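Long-range contacts in transcription regulator (Haloarcula marismortui ATCC 43049, PDB 3CRJ), which probably binds operator DNA as a dimeric TetR-family repressor and so regulates transcription: residues Thr11-Ala22 with Tyr44-Tyr55; Val134-Asn143 with Ala156-Leu164. All coordinates share one frame; numbering follows the deposited sequence.

Contact 1: Thr11-Ala22 with Tyr44-Tyr55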
loop_
_atom_site.group_PDB
_atom_site.type_symbol
_atom_site.label_atom_id
_atom_site.label_comp_id
_atom_site.label_asym_id
_atom_site.label_seq_id
_atom_site.Cartn_x
_atom_site.Cartn_y
_atom_site.Cartn_z
ATOM N N THR A 11 -26.206 25.694 10.246
ATOM C CA THR A 11 -26.740 24.977 9.072
ATOM C C THR A 11 -25.674 24.755 7.976
ATOM O O THR A 11 -25.941 24.093 6.962
ATOM C CB THR A 11 -28.060 25.628 8.506
ATOM O OG1 THR A 11 -28.371 25.077 7.215
ATOM C CG2 THR A 11 -27.960 27.168 8.420
ATOM N N PHE A 12 -24.472 25.300 8.203
ATOM C CA PHE A 12 -23.302 25.080 7.333
ATOM C C PHE A 12 -22.716 23.685 7.565
ATOM O O PHE A 12 -22.299 23.013 6.617
ATOM C CB PHE A 12 -22.233 26.172 7.568
ATOM C CG PHE A 12 -21.036 26.097 6.624
ATOM C CD1 PHE A 12 -19.954 25.236 6.891
ATOM C CD2 PHE A 12 -20.975 26.907 5.484
ATOM C CE1 PHE A 12 -18.840 25.168 6.026
ATOM C CE2 PHE A 12 -19.863 26.850 4.613
ATOM C CZ PHE A 12 -18.796 25.978 4.888
ATOM N N SER A 13 -22.680 23.261 8.829
ATOM C CA SER A 13 -22.190 21.932 9.207
ATOM C C SER A 13 -23.143 20.817 8.754
ATOM O O SER A 13 -22.708 19.715 8.414
ATOM C CB SER A 13 -21.993 21.861 10.722
ATOM O OG SER A 13 -23.215 22.097 11.399
ATOM N N ASP A 14 -24.439 21.130 8.762
ATOM C CA ASP A 14 -25.504 20.185 8.432
ATOM C C ASP A 14 -25.415 19.761 6.969
ATOM O O ASP A 14 -25.544 18.580 6.652
ATOM C CB ASP A 14 -26.887 20.797 8.733
ATOM C CG ASP A 14 -27.029 21.298 10.183
ATOM O OD1 ASP A 14 -28.068 21.924 10.499
ATOM O OD2 ASP A 14 -26.112 21.075 11.009
ATOM N N GLN A 15 -25.186 20.738 6.093
ATOM C CA GLN A 15 -24.992 20.500 4.659
ATOM C C GLN A 15 -23.689 19.777 4.338
ATOM O O GLN A 15 -23.652 18.893 3.484
ATOM C CB GLN A 15 -25.009 21.832 3.909
ATOM C CG GLN A 15 -26.283 22.149 3.151
ATOM C CD GLN A 15 -27.511 22.046 4.013
ATOM O OE1 GLN A 15 -28.040 20.952 4.231
ATOM N NE2 GLN A 15 -27.985 23.184 4.502
ATOM N N THR A 16 -22.618 20.193 5.003
ATOM C CA THR A 16 -21.305 19.590 4.859
ATOM C C THR A 16 -21.402 18.083 5.160
ATOM O O THR A 16 -21.044 17.251 4.320
ATOM C CB THR A 16 -20.297 20.331 5.787
ATOM O OG1 THR A 16 -20.305 21.729 5.469
ATOM C CG2 THR A 16 -18.886 19.802 5.639
ATOM N N GLU A 17 -21.932 17.751 6.338
ATOM C CA GLU A 17 -22.142 16.373 6.784
ATOM C C GLU A 17 -22.994 15.523 5.829
ATOM O O GLU A 17 -22.592 14.423 5.440
ATOM C CB GLU A 17 -22.772 16.383 8.169
ATOM C CG GLU A 17 -21.787 16.255 9.313
ATOM C CD GLU A 17 -21.829 14.873 9.943
ATOM O OE1 GLU A 17 -21.986 13.889 9.197
ATOM O OE2 GLU A 17 -21.722 14.769 11.185
ATOM N N GLU A 18 -24.169 16.030 5.462
ATOM C CA GLU A 18 -25.014 15.375 4.471
ATOM C C GLU A 18 -24.260 15.186 3.164
ATOM O O GLU A 18 -24.418 14.151 2.507
ATOM C CB GLU A 18 -26.259 16.204 4.175
ATOM C CG GLU A 18 -27.478 15.913 5.004
ATOM C CD GLU A 18 -28.704 16.545 4.382
ATOM O OE1 GLU A 18 -29.191 15.998 3.372
ATOM O OE2 GLU A 18 -29.174 17.592 4.871
ATOM N N ILE A 19 -23.455 16.187 2.784
ATOM C CA ILE A 19 -22.616 16.072 1.580
ATOM C C ILE A 19 -21.467 15.073 1.748
ATOM O O ILE A 19 -21.198 14.305 0.831
ATOM C CB ILE A 19 -22.112 17.438 1.037
ATOM C CG1 ILE A 19 -23.273 18.226 0.398
ATOM C CG2 ILE A 19 -21.019 17.219 0.001
ATOM C CD1 ILE A 19 -22.914 19.645 -0.090
HETATM N N MSE A 20 -20.802 15.074 2.907
HETATM C CA MSE A 20 -19.776 14.069 3.163
HETATM C C MSE A 20 -20.371 12.666 3.056
HETATM O O MSE A 20 -19.818 11.801 2.403
HETATM C CB MSE A 20 -19.109 14.277 4.514
HETATM C CG MSE A 20 -18.192 15.514 4.602
HETATM SE SE MSE A 20 -16.812 15.738 3.190
HETATM C CE MSE A 20 -17.863 16.485 1.729
ATOM N N GLN A 21 -21.529 12.457 3.666
ATOM C CA GLN A 21 -22.213 11.168 3.573
ATOM C C GLN A 21 -22.530 10.753 2.133
ATOM O O GLN A 21 -22.246 9.632 1.735
ATOM C CB GLN A 21 -23.450 11.165 4.458
ATOM C CG GLN A 21 -23.105 11.006 5.911
ATOM C CD GLN A 21 -24.121 11.642 6.821
ATOM O OE1 GLN A 21 -23.788 12.526 7.601
ATOM N NE2 GLN A 21 -25.371 11.205 6.726
ATOM N N ALA A 22 -23.086 11.664 1.351
ATOM C CA ALA A 22 -23.329 11.408 -0.063
ATOM C C ALA A 22 -22.033 10.953 -0.710
ATOM O O ALA A 22 -22.018 9.956 -1.443
ATOM C CB ALA A 22 -23.845 12.645 -0.755
ATOM N N TYR A 44 -26.829 13.058 -2.857
ATOM C CA TYR A 44 -27.158 14.071 -1.863
ATOM C C TYR A 44 -28.639 14.427 -1.956
ATOM O O TYR A 44 -29.273 14.756 -0.957
ATOM C CB TYR A 44 -26.240 15.278 -2.076
ATOM C CG TYR A 44 -26.518 16.526 -1.277
ATOM C CD1 TYR A 44 -26.720 16.484 0.111
ATOM C CD2 TYR A 44 -26.504 17.764 -1.898
ATOM C CE1 TYR A 44 -26.952 17.660 0.851
ATOM C CE2 TYR A 44 -26.729 18.952 -1.171
ATOM C CZ TYR A 44 -26.949 18.894 0.197
ATOM O OH TYR A 44 -27.164 20.070 0.890
ATOM N N GLY A 45 -29.188 14.321 -3.160
ATOM C CA GLY A 45 -30.621 14.474 -3.375
ATOM C C GLY A 45 -30.960 15.882 -3.790
ATOM O O GLY A 45 -32.095 16.173 -4.170
ATOM N N LYS A 46 -29.963 16.756 -3.718
ATOM C CA LYS A 46 -30.116 18.134 -4.155
ATOM C C LYS A 46 -29.428 18.403 -5.487
ATOM O O LYS A 46 -28.664 17.580 -5.971
ATOM C CB LYS A 46 -29.603 19.097 -3.084
ATOM C CG LYS A 46 -30.683 19.595 -2.128
ATOM C CD LYS A 46 -30.591 18.896 -0.781
ATOM C CE LYS A 46 -31.493 19.584 0.263
ATOM N NZ LYS A 46 -31.028 19.325 1.675
ATOM N N SER A 47 -29.755 19.546 -6.083
ATOM C CA SER A 47 -29.075 20.109 -7.247
ATOM C C SER A 47 -27.547 20.008 -7.210
ATOM O O SER A 47 -26.931 20.028 -6.144
ATOM C CB SER A 47 -29.441 21.583 -7.358
ATOM O OG SER A 47 -28.441 22.278 -8.076
ATOM N N THR A 48 -26.945 19.945 -8.395
ATOM C CA THR A 48 -25.496 19.918 -8.518
ATOM C C THR A 48 -24.869 21.185 -7.907
ATOM O O THR A 48 -23.856 21.115 -7.239
ATOM C CB THR A 48 -25.063 19.657 -9.988
ATOM O OG1 THR A 48 -23.674 19.348 -10.030
ATOM C CG2 THR A 48 -25.288 20.828 -10.856
ATOM N N ALA A 49 -25.523 22.319 -8.088
ATOM C CA ALA A 49 -25.071 23.597 -7.559
ATOM C C ALA A 49 -25.195 23.698 -6.043
ATOM O O ALA A 49 -24.610 24.581 -5.429
ATOM C CB ALA A 49 -25.846 24.748 -8.228
ATOM N N ALA A 50 -25.980 22.823 -5.437
ATOM C CA ALA A 50 -26.022 22.780 -3.983
ATOM C C ALA A 50 -24.729 22.150 -3.406
ATOM O O ALA A 50 -24.372 22.427 -2.265
ATOM C CB ALA A 50 -27.267 22.052 -3.497
ATOM N N VAL A 51 -24.030 21.322 -4.182
ATOM C CA VAL A 51 -22.683 20.925 -3.797
ATOM C C VAL A 51 -21.611 21.941 -4.221
ATOM O O VAL A 51 -20.705 22.234 -3.438
ATOM C CB VAL A 51 -22.330 19.406 -4.104
ATOM C CG1 VAL A 51 -23.470 18.674 -4.767
ATOM C CG2 VAL A 51 -20.981 19.229 -4.840
ATOM N N HIS A 52 -21.727 22.520 -5.419
ATOM C CA HIS A 52 -20.759 23.554 -5.840
ATOM C C HIS A 52 -20.792 24.815 -4.987
ATOM O O HIS A 52 -19.886 25.661 -5.062
ATOM C CB HIS A 52 -20.895 23.909 -7.312
ATOM C CG HIS A 52 -20.168 22.969 -8.213
ATOM N ND1 HIS A 52 -20.706 22.495 -9.391
ATOM C CD2 HIS A 52 -18.950 22.397 -8.099
ATOM C CE1 HIS A 52 -19.850 21.673 -9.967
ATOM N NE2 HIS A 52 -18.778 21.590 -9.198
ATOM N N TYR A 53 -21.837 24.931 -4.172
ATOM C CA TYR A 53 -21.930 25.988 -3.176
ATOM C C TYR A 53 -20.798 25.867 -2.146
ATOM O O TYR A 53 -20.276 26.870 -1.684
ATOM C CB TYR A 53 -23.309 25.966 -2.499
ATOM C CG TYR A 53 -23.534 27.058 -1.472
ATOM C CD1 TYR A 53 -23.228 26.849 -0.130
ATOM C CD2 TYR A 53 -24.065 28.294 -1.836
ATOM C CE1 TYR A 53 -23.437 27.846 0.826
ATOM C CE2 TYR A 53 -24.275 29.291 -0.890
ATOM C CZ TYR A 53 -23.954 29.058 0.438
ATOM O OH TYR A 53 -24.154 30.033 1.384
ATOM N N TYR A 54 -20.413 24.638 -1.816
ATOM C CA TYR A 54 -19.393 24.397 -0.805
ATOM C C TYR A 54 -18.044 24.012 -1.380
ATOM O O TYR A 54 -17.010 24.347 -0.812
ATOM C CB TYR A 54 -19.866 23.331 0.179
ATOM C CG TYR A 54 -21.109 23.750 0.916
ATOM C CD1 TYR A 54 -21.033 24.619 2.004
ATOM C CD2 TYR A 54 -22.362 23.296 0.521
ATOM C CE1 TYR A 54 -22.168 25.017 2.685
ATOM C CE2 TYR A 54 -23.504 23.687 1.189
ATOM C CZ TYR A 54 -23.401 24.551 2.277
ATOM O OH TYR A 54 -24.538 24.958 2.948
ATOM N N TYR A 55 -18.057 23.292 -2.496
ATOM C CA TYR A 55 -16.834 22.835 -3.138
ATOM C C TYR A 55 -16.856 23.121 -4.637
ATOM O O TYR A 55 -17.889 22.953 -5.301
ATOM C CB TYR A 55 -16.637 21.349 -2.871
ATOM C CG TYR A 55 -16.868 20.983 -1.426
ATOM C CD1 TYR A 55 -15.926 21.301 -0.445
ATOM C CD2 TYR A 55 -18.033 20.336 -1.038
ATOM C CE1 TYR A 55 -16.136 20.983 0.877
ATOM C CE2 TYR A 55 -18.254 20.007 0.288
ATOM C CZ TYR A 55 -17.301 20.338 1.236
ATOM O OH TYR A 55 -17.520 20.017 2.546
#
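Ile19, on the first helix of the TetR-type DNA-binding domain, packs against three tyrosines of Tyr44-Tyr55, a segment within the predicted helix-turn-helix. Its CG1 stands over the centre of the Tyr44 ring, a CH-pi contact 3.6 Å from CG1 to the ring centroid and only 7° off the normal. The aliphatic CD of Lys46 lies on the opposite face of that ring, nearer the rim, while Glu18 CB meets the ring edge. Tyr44 is thus a knob in a hole made by Gln15, Glu18, Ile19 and Ala22. The CG1 branch of Ile19 runs on to its end, CD1, which reaches Tyr54 CD2 at 3.7 Å; the other branch, CG2, anti to the backbone N, meets the edge of Tyr55. Tyr54 also turns its edge onto the face of Phe12 in a T-shaped stack, the planes 79° apart; Tyr53 CD1 sits over a face of Tyr54. Tyr55 and Val51 also rest on Leu61 of helix 58-78, so this packing joins the predicted helix-turn-helix to the helix leading into the rest of the chain. No hydrogen bond crosses the contact; the Tyr55 OH lies 3.4 Å from Thr16 CG2.

Contact 2: Val134-Asn143 with Ala156-Leu164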
loop_
_atom_site.group_PDB
_atom_site.type_symbol
_atom_site.label_atom_id
_atom_site.label_comp_id
_atom_site.label_asym_id
_atom_site.label_seq_id
_atom_site.Cartn_x
_atom_site.Cartn_y
_atom_site.Cartn_z
ATOM N N VAL A 134 -1.769 8.911 13.558
ATOM C CA VAL A 134 -1.650 7.527 13.975
ATOM C C VAL A 134 -0.321 7.346 14.657
ATOM O O VAL A 134 -0.265 6.859 15.775
ATOM C CB VAL A 134 -1.847 6.550 12.790
ATOM C CG1 VAL A 134 -1.485 5.115 13.183
ATOM C CG2 VAL A 134 -3.304 6.637 12.267
ATOM N N ARG A 135 0.744 7.775 13.997
ATOM C CA ARG A 135 2.083 7.819 14.582
ATOM C C ARG A 135 2.096 8.445 16.007
ATOM O O ARG A 135 2.596 7.829 16.959
ATOM C CB ARG A 135 2.988 8.580 13.623
ATOM C CG ARG A 135 4.467 8.526 13.911
ATOM C CD ARG A 135 5.206 9.582 13.069
ATOM N NE ARG A 135 6.350 10.163 13.789
ATOM C CZ ARG A 135 6.510 11.459 14.067
ATOM N NH1 ARG A 135 5.613 12.382 13.692
ATOM N NH2 ARG A 135 7.587 11.840 14.737
ATOM N N TYR A 136 1.531 9.648 16.160
ATOM C CA TYR A 136 1.439 10.268 17.470
ATOM C C TYR A 136 0.738 9.355 18.475
ATOM O O TYR A 136 1.253 9.127 19.551
ATOM C CB TYR A 136 0.769 11.642 17.415
ATOM C CG TYR A 136 0.599 12.321 18.781
ATOM C CD1 TYR A 136 1.458 13.334 19.203
ATOM C CD2 TYR A 136 -0.439 11.949 19.644
ATOM C CE1 TYR A 136 1.282 13.957 20.457
ATOM C CE2 TYR A 136 -0.620 12.544 20.888
ATOM C CZ TYR A 136 0.231 13.552 21.301
ATOM O OH TYR A 136 0.021 14.142 22.558
HETATM N N MSE A 137 -0.425 8.823 18.148
HETATM C CA MSE A 137 -1.145 8.025 19.138
HETATM C C MSE A 137 -0.489 6.673 19.430
HETATM O O MSE A 137 -0.621 6.149 20.528
HETATM C CB MSE A 137 -2.589 7.826 18.732
HETATM C CG MSE A 137 -2.712 6.985 17.518
HETATM SE SE MSE A 137 -4.525 6.478 17.175
HETATM C CE MSE A 137 -4.094 4.660 16.703
ATOM N N LEU A 138 0.230 6.127 18.463
ATOM C CA LEU A 138 0.944 4.872 18.669
ATOM C C LEU A 138 2.235 5.044 19.468
ATOM O O LEU A 138 2.445 4.353 20.469
ATOM C CB LEU A 138 1.245 4.216 17.328
ATOM C CG LEU A 138 0.078 3.414 16.746
ATOM C CD1 LEU A 138 0.498 2.844 15.403
ATOM C CD2 LEU A 138 -0.355 2.328 17.691
ATOM N N LYS A 139 3.094 5.967 19.042
ATOM C CA LYS A 139 4.248 6.332 19.842
ATOM C C LYS A 139 3.920 6.727 21.292
ATOM O O LYS A 139 4.642 6.347 22.222
ATOM C CB LYS A 139 5.014 7.445 19.184
ATOM C CG LYS A 139 6.436 7.540 19.669
ATOM C CD LYS A 139 7.262 8.303 18.670
ATOM C CE LYS A 139 6.870 9.786 18.631
ATOM N NZ LYS A 139 7.183 10.469 19.893
ATOM N N ALA A 140 2.820 7.449 21.482
ATOM C CA ALA A 140 2.394 7.865 22.818
ATOM C C ALA A 140 2.086 6.717 23.759
ATOM O O ALA A 140 2.400 6.805 24.921
ATOM C CB ALA A 140 1.205 8.828 22.756
ATOM N N VAL A 141 1.490 5.633 23.280
ATOM C CA VAL A 141 1.155 4.573 24.219
ATOM C C VAL A 141 2.406 3.740 24.477
ATOM O O VAL A 141 2.658 3.308 25.612
ATOM C CB VAL A 141 -0.084 3.754 23.823
ATOM C CG1 VAL A 141 0.076 3.152 22.446
ATOM C CG2 VAL A 141 -0.358 2.672 24.864
ATOM N N ILE A 142 3.221 3.591 23.434
ATOM C CA ILE A 142 4.519 2.933 23.574
ATOM C C ILE A 142 5.407 3.669 24.562
ATOM O O ILE A 142 6.128 3.055 25.375
ATOM C CB ILE A 142 5.247 2.774 22.219
ATOM C CG1 ILE A 142 4.499 1.754 21.341
ATOM C CG2 ILE A 142 6.712 2.353 22.457
ATOM C CD1 ILE A 142 5.046 1.614 19.921
ATOM N N ASN A 143 5.360 4.993 24.519
ATOM C CA ASN A 143 6.174 5.744 25.458
ATOM C C ASN A 143 5.656 5.568 26.865
ATOM O O ASN A 143 6.441 5.383 27.781
ATOM C CB ASN A 143 6.285 7.215 25.055
ATOM C CG ASN A 143 7.453 7.473 24.105
ATOM O OD1 ASN A 143 8.487 6.809 24.187
ATOM N ND2 ASN A 143 7.293 8.437 23.200
ATOM N N ALA A 156 11.388 4.065 20.220
ATOM C CA ALA A 156 9.944 4.237 20.045
ATOM C C ALA A 156 9.615 4.682 18.648
ATOM O O ALA A 156 8.685 4.157 18.061
ATOM C CB ALA A 156 9.384 5.223 21.049
ATOM N N GLU A 157 10.380 5.622 18.094
ATOM C CA GLU A 157 10.073 6.079 16.741
ATOM C C GLU A 157 10.096 4.926 15.749
ATOM O O GLU A 157 9.248 4.850 14.882
ATOM C CB GLU A 157 10.970 7.232 16.281
ATOM C CG GLU A 157 10.275 8.622 16.330
ATOM C CD GLU A 157 9.030 8.767 15.400
ATOM O OE1 GLU A 157 8.951 8.105 14.329
ATOM O OE2 GLU A 157 8.125 9.574 15.733
ATOM N N HIS A 158 11.054 4.023 15.912
ATOM C CA HIS A 158 11.232 2.937 14.984
ATOM C C HIS A 158 10.265 1.793 15.192
ATOM O O HIS A 158 9.804 1.183 14.241
ATOM C CB HIS A 158 12.635 2.376 15.004
ATOM C CG HIS A 158 12.752 1.168 14.152
ATOM N ND1 HIS A 158 12.907 1.250 12.790
ATOM C CD2 HIS A 158 12.616 -0.149 14.446
ATOM C CE1 HIS A 158 12.902 0.029 12.281
ATOM N NE2 HIS A 158 12.721 -0.837 13.266
ATOM N N VAL A 159 9.978 1.466 16.436
ATOM C CA VAL A 159 8.879 0.541 16.657
ATOM C C VAL A 159 7.581 1.063 16.036
ATOM O O VAL A 159 6.890 0.310 15.341
ATOM C CB VAL A 159 8.727 0.110 18.146
ATOM C CG1 VAL A 159 7.574 -0.830 18.311
ATOM C CG2 VAL A 159 9.975 -0.578 18.593
ATOM N N THR A 160 7.245 2.339 16.216
ATOM C CA THR A 160 5.937 2.766 15.695
ATOM C C THR A 160 5.925 2.907 14.166
ATOM O O THR A 160 4.904 2.667 13.519
ATOM C CB THR A 160 5.312 3.983 16.440
ATOM O OG1 THR A 160 5.070 5.083 15.542
ATOM C CG2 THR A 160 6.152 4.399 17.616
ATOM N N ARG A 161 7.072 3.261 13.603
ATOM C CA ARG A 161 7.233 3.250 12.161
ATOM C C ARG A 161 7.019 1.838 11.613
ATOM O O ARG A 161 6.366 1.654 10.582
ATOM C CB ARG A 161 8.608 3.795 11.773
ATOM C CG ARG A 161 9.106 3.293 10.423
ATOM C CD ARG A 161 8.139 3.618 9.269
ATOM N NE ARG A 161 8.075 5.061 9.039
ATOM C CZ ARG A 161 8.977 5.749 8.341
ATOM N NH1 ARG A 161 10.014 5.128 7.774
ATOM N NH2 ARG A 161 8.837 7.058 8.203
ATOM N N SER A 162 7.562 0.848 12.318
ATOM C CA SER A 162 7.332 -0.544 12.006
ATOM C C SER A 162 5.843 -0.936 12.002
ATOM O O SER A 162 5.354 -1.559 11.041
ATOM C CB SER A 162 8.107 -1.421 12.970
ATOM O OG SER A 162 9.461 -1.584 12.565
ATOM N N LEU A 163 5.110 -0.570 13.047
ATOM C CA LEU A 163 3.681 -0.850 13.040
ATOM C C LEU A 163 2.973 -0.095 11.921
ATOM O O LEU A 163 1.924 -0.544 11.412
ATOM C CB LEU A 163 3.029 -0.547 14.376
ATOM C CG LEU A 163 3.453 -1.441 15.528
ATOM C CD1 LEU A 163 3.015 -0.828 16.838
ATOM C CD2 LEU A 163 2.831 -2.804 15.359
ATOM N N LEU A 164 3.537 1.039 11.522
ATOM C CA LEU A 164 2.905 1.837 10.464
ATOM C C LEU A 164 3.001 1.100 9.149
ATOM O O LEU A 164 2.075 1.162 8.332
ATOM C CB LEU A 164 3.570 3.209 10.323
ATOM C CG LEU A 164 2.916 4.451 10.928
ATOM C CD1 LEU A 164 1.952 4.118 12.078
ATOM C CD2 LEU A 164 4.014 5.445 11.381
#
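The guanidinium of Arg135 meets the carboxylate of Glu157 edge-on: Glu157 CD lies in the guanidinium plane, and the two flat groups are turned 42° against each other. From NH2 of Arg135 a hydrogen bond of 2.5 Å runs to Glu157 OE2, which is approached from above the carboxylate plane rather than within it; NE adds weak bonds to both carboxylate oxygens. With CG anti to the backbone N (chi1 -169°) and a bend at chi3, the arginine chain passes along Thr160 and Leu164 before its end turns to the glutamate. Lys139 runs by on the same acid, its CE 3.2 Å from Glu157 OE2, though Lys139 NZ stays at 4.4 Å from Glu157 OE2, too long for a salt bridge.

Beside this charged pair the segments Val134-Asn143 and Ala156-Leu164, both helical and part of the C-terminal domain, have axes 9.2 Å apart at closest approach, with 130° between their N-to-C directions. Thr160 is the knob, held among Arg135, Leu138, Lys139 and Ile142. At one end Leu164 CD1 fits against Val134 CG1 at 3.7 Å and against Leu138; at the other, Ile142 CD1 meets Val159 CG1 at 3.9 Å. Helix 156-176 also faces the second subunit, where Arg161 pairs with Glu182 of that neighbouring chain.

Cutting Arg135 back to an alanine is likely to leave the Glu157 carboxylate without its salt-bridge mate and to take away the CG contact with Leu164. Since Arg135 NH1 also pairs with Glu132, the arginine is shared between two acids, and its positive charge is likely to favour the ionised form of Glu157.

How the contacts relate
From the N terminus, the chain enters helix 12-30, passes through helix 37-44 and returns in Tyr44-Tyr55 to close contact 1, a mostly helical loop with 21 residues between its segments. It then runs along helix 58-78 and through the helices up to 121-148, where contact 2 opens; only 12 residues later Ala156-Leu164 closes it. The two loops are in series, neither nested nor crossing. The centres of contacts 1 and 2 lie about 36 Å apart, on opposite sides of the chain's centre. Contact 1 joins helix 12-30 to the predicted helix-turn-helix at the probable DNA-binding end; contact 2 joins helices 121-148 and 156-176 of the C-terminal part. Helix 58-78 packs beside both, touching Tyr55 in one and Val134 in the other.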